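Local coordinates for D-glyceraldehyde dehydrogenase (NADP(+)) (Thermoplasma acidophilum, PDB 5IZD) that oxidises D-glyceraldehyde to (R)-glycerate with NADP(+) in the non-phosphorylated Entner-Doudoroff pathway and works as a homotetramer, a dimer of dimers, at the interface of chains A and B. Coordinates in Å, arbitrary orientation; residue numbers count along the deposited sequence, not the author numbering. Chains: chain A/B, D-glyceraldehyde dehydrogenase (NADP(+)).

The interface of chains A and B. Residues chain A 471-474; chain B 430-434, 446.
One face of the A:Tyr474 ring receives B:Tyr434, whose CE1 sits above the rim at 3.5 Å from A:Tyr474 CG, while a water lies in plane at the phenol edge and binds A:Tyr474 OH. The two side chains run side by side in the same direction, as befits paired residues of a parallel sheet; each has CG anti to its own carbonyl carbon (chi1 -78° and -65°), which turns both rings to the same side of the strands. That edge water passes on to B:Glu432 OE1, and the other carboxylate oxygen, OE2, takes the B:Tyr434 hydroxyl OH from above its plane at 2.9 Å, so one carboxylate links both phenols, B:Tyr434 directly and A:Tyr474 through the water. The flat amide of A:Asn472 is gripped at both ends. Its OD1 accepts from B:Tyr446 N at 3.1 Å. Its ND2 donates to B:Tyr446 O at 2.7 Å, standing above that carbonyl plane. ND2 also donates to B:Gly431 O, which lies close to the amide plane of A:Asn472, at 2.9 Å. A:Asn472 N reaches the same B:Gly431 O at 2.7 Å from the opposite face, so that this carbonyl accepts from both the backbone and the side chain of one residue. These bonds would hold the amide's rotation, its two ends meeting the N and O of one loop residue much as a neighbouring peptide might. An alanine in place of A:Asn472 would probably leave B:Tyr446 N and O without their mates, take from B:Gly431 O its side-chain donor and let the B:Tyr446 loop drift from the strand. The backbone ladder continues as B:Leu433 N donates to A:Asn472 O and A:Tyr474 N to B:Leu433 O, both at 2.9 Å. On the lysine side, a second water joins A:Lys471 NZ, A:Asn472 O and B:Phe430 O. The centre of this contact lies about 12 Å from the active-site B:Glu247. Strand 468-476 of one subunit thus extends its partner's sheet in parallel beside strand 432-435, an exchange repeated with the chains swapped by the two-fold and typical of aldehyde dehydrogenase dimers, the unit from which this dimer-of-dimers tetramer is built.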
loop_
_atom_site.group_PDB
_atom_site.type_symbol
_atom_site.label_atom_id
_atom_site.label_comp_id
_atom_site.label_asym_id
_atom_site.label_seq_id
_atom_site.Cartn_x
_atom_site.Cartn_y
_atom_site.Cartn_z
ATOM N N LYS A 471 1.798 1.865 15.674
ATOM C CA LYS A 471 2.043 2.834 16.777
ATOM C C LYS A 471 2.799 3.999 16.141
ATOM O O LYS A 471 3.535 3.764 15.185
ATOM C CB LYS A 471 2.878 2.169 17.892
ATOM C CG LYS A 471 4.323 1.991 17.563
ATOM C CD LYS A 471 5.083 1.060 18.458
ATOM C CE LYS A 471 5.057 1.357 19.941
ATOM N NZ LYS A 471 5.812 2.574 20.365
ATOM N N ASN A 472 2.643 5.217 16.667
ATOM C CA ASN A 472 3.244 6.422 16.070
ATOM C C ASN A 472 4.307 7.007 16.978
ATOM O O ASN A 472 4.163 7.040 18.208
ATOM C CB ASN A 472 2.227 7.563 15.808
ATOM C CG ASN A 472 0.904 7.081 15.211
ATOM O OD1 ASN A 472 0.633 7.240 14.006
ATOM N ND2 ASN A 472 0.059 6.482 16.070
ATOM N N ILE A 473 5.335 7.529 16.343
ATOM C CA ILE A 473 6.331 8.288 17.027
ATOM C C ILE A 473 6.474 9.636 16.281
ATOM O O ILE A 473 6.864 9.660 15.128
ATOM C CB ILE A 473 7.668 7.539 17.103
ATOM C CG1 ILE A 473 7.467 6.131 17.708
ATOM C CG2 ILE A 473 8.641 8.328 17.943
ATOM C CD1 ILE A 473 7.219 5.029 16.695
ATOM N N TYR A 474 6.181 10.715 16.994
ATOM C CA TYR A 474 6.173 12.069 16.482
ATOM C C TYR A 474 7.506 12.626 16.934
ATOM O O TYR A 474 7.771 12.688 18.137
ATOM C CB TYR A 474 5.043 12.864 17.131
ATOM C CG TYR A 474 3.627 12.627 16.597
ATOM C CD1 TYR A 474 2.930 11.464 16.876
ATOM C CD2 TYR A 474 2.990 13.615 15.820
ATOM C CE1 TYR A 474 1.655 11.242 16.396
ATOM C CE2 TYR A 474 1.686 13.441 15.359
ATOM C CZ TYR A 474 1.031 12.233 15.630
ATOM O OH TYR A 474 -0.244 12.120 15.171
ATOM N N PHE B 430 2.990 2.212 23.774
ATOM C CA PHE B 430 1.921 3.210 23.686
ATOM C C PHE B 430 1.652 3.533 22.241
ATOM O O PHE B 430 2.553 3.473 21.417
ATOM C CB PHE B 430 2.303 4.480 24.466
ATOM C CG PHE B 430 2.142 4.304 25.942
ATOM C CD1 PHE B 430 3.013 3.436 26.641
ATOM C CD2 PHE B 430 1.094 4.866 26.603
ATOM C CE1 PHE B 430 2.842 3.210 27.983
ATOM C CE2 PHE B 430 0.908 4.621 27.952
ATOM C CZ PHE B 430 1.780 3.798 28.636
ATOM N N GLY B 431 0.420 3.856 21.907
ATOM C CA GLY B 431 0.081 4.155 20.522
ATOM C C GLY B 431 0.714 5.415 19.948
ATOM O O GLY B 431 0.887 5.514 18.728
ATOM N N GLU B 432 1.024 6.388 20.797
ATOM C CA GLU B 432 1.645 7.656 20.352
ATOM C C GLU B 432 2.746 8.002 21.337
ATOM O O GLU B 432 2.538 7.976 22.558
ATOM C CB GLU B 432 0.606 8.780 20.354
ATOM C CG GLU B 432 -0.453 8.607 19.283
ATOM C CD GLU B 432 -1.541 9.657 19.287
ATOM O OE1 GLU B 432 -2.348 9.665 18.321
ATOM O OE2 GLU B 432 -1.633 10.503 20.220
ATOM N N LEU B 433 3.928 8.259 20.803
ATOM C CA LEU B 433 5.061 8.703 21.577
ATOM C C LEU B 433 5.456 10.038 20.974
ATOM O O LEU B 433 5.744 10.102 19.770
ATOM C CB LEU B 433 6.190 7.659 21.448
ATOM C CG LEU B 433 7.552 8.019 22.063
ATOM C CD1 LEU B 433 7.463 8.244 23.573
ATOM C CD2 LEU B 433 8.541 6.897 21.823
ATOM N N TYR B 434 5.452 11.089 21.790
ATOM C CA TYR B 434 5.840 12.431 21.338
ATOM C C TYR B 434 7.247 12.655 21.867
ATOM O O TYR B 434 7.438 12.650 23.079
ATOM C CB TYR B 434 4.836 13.489 21.845
ATOM C CG TYR B 434 3.451 13.317 21.256
ATOM C CD1 TYR B 434 3.130 13.921 20.026
ATOM C CD2 TYR B 434 2.475 12.571 21.896
ATOM C CE1 TYR B 434 1.893 13.789 19.462
ATOM C CE2 TYR B 434 1.209 12.416 21.317
ATOM C CZ TYR B 434 0.934 13.056 20.108
ATOM O OH TYR B 434 -0.304 12.936 19.488
ATOM N N TYR B 446 -2.205 7.759 12.936
ATOM C CA TYR B 446 -3.237 6.771 13.268
ATOM C C TYR B 446 -3.392 6.807 14.785
ATOM O O TYR B 446 -2.615 6.255 15.490
ATOM C CB TYR B 446 -2.831 5.400 12.750
ATOM C CG TYR B 446 -3.806 4.276 12.990
ATOM C CD1 TYR B 446 -5.026 4.247 12.379
ATOM C CD2 TYR B 446 -3.482 3.222 13.834
ATOM C CE1 TYR B 446 -5.902 3.218 12.601
ATOM C CE2 TYR B 446 -4.356 2.183 14.056
ATOM C CZ TYR B 446 -5.562 2.187 13.436
ATOM O OH TYR B 446 -6.428 1.179 13.643
HETATM O O HOH W 1 4.304 4.945 19.981
HETATM O O HOH W 2 -1.560 9.933 15.762
#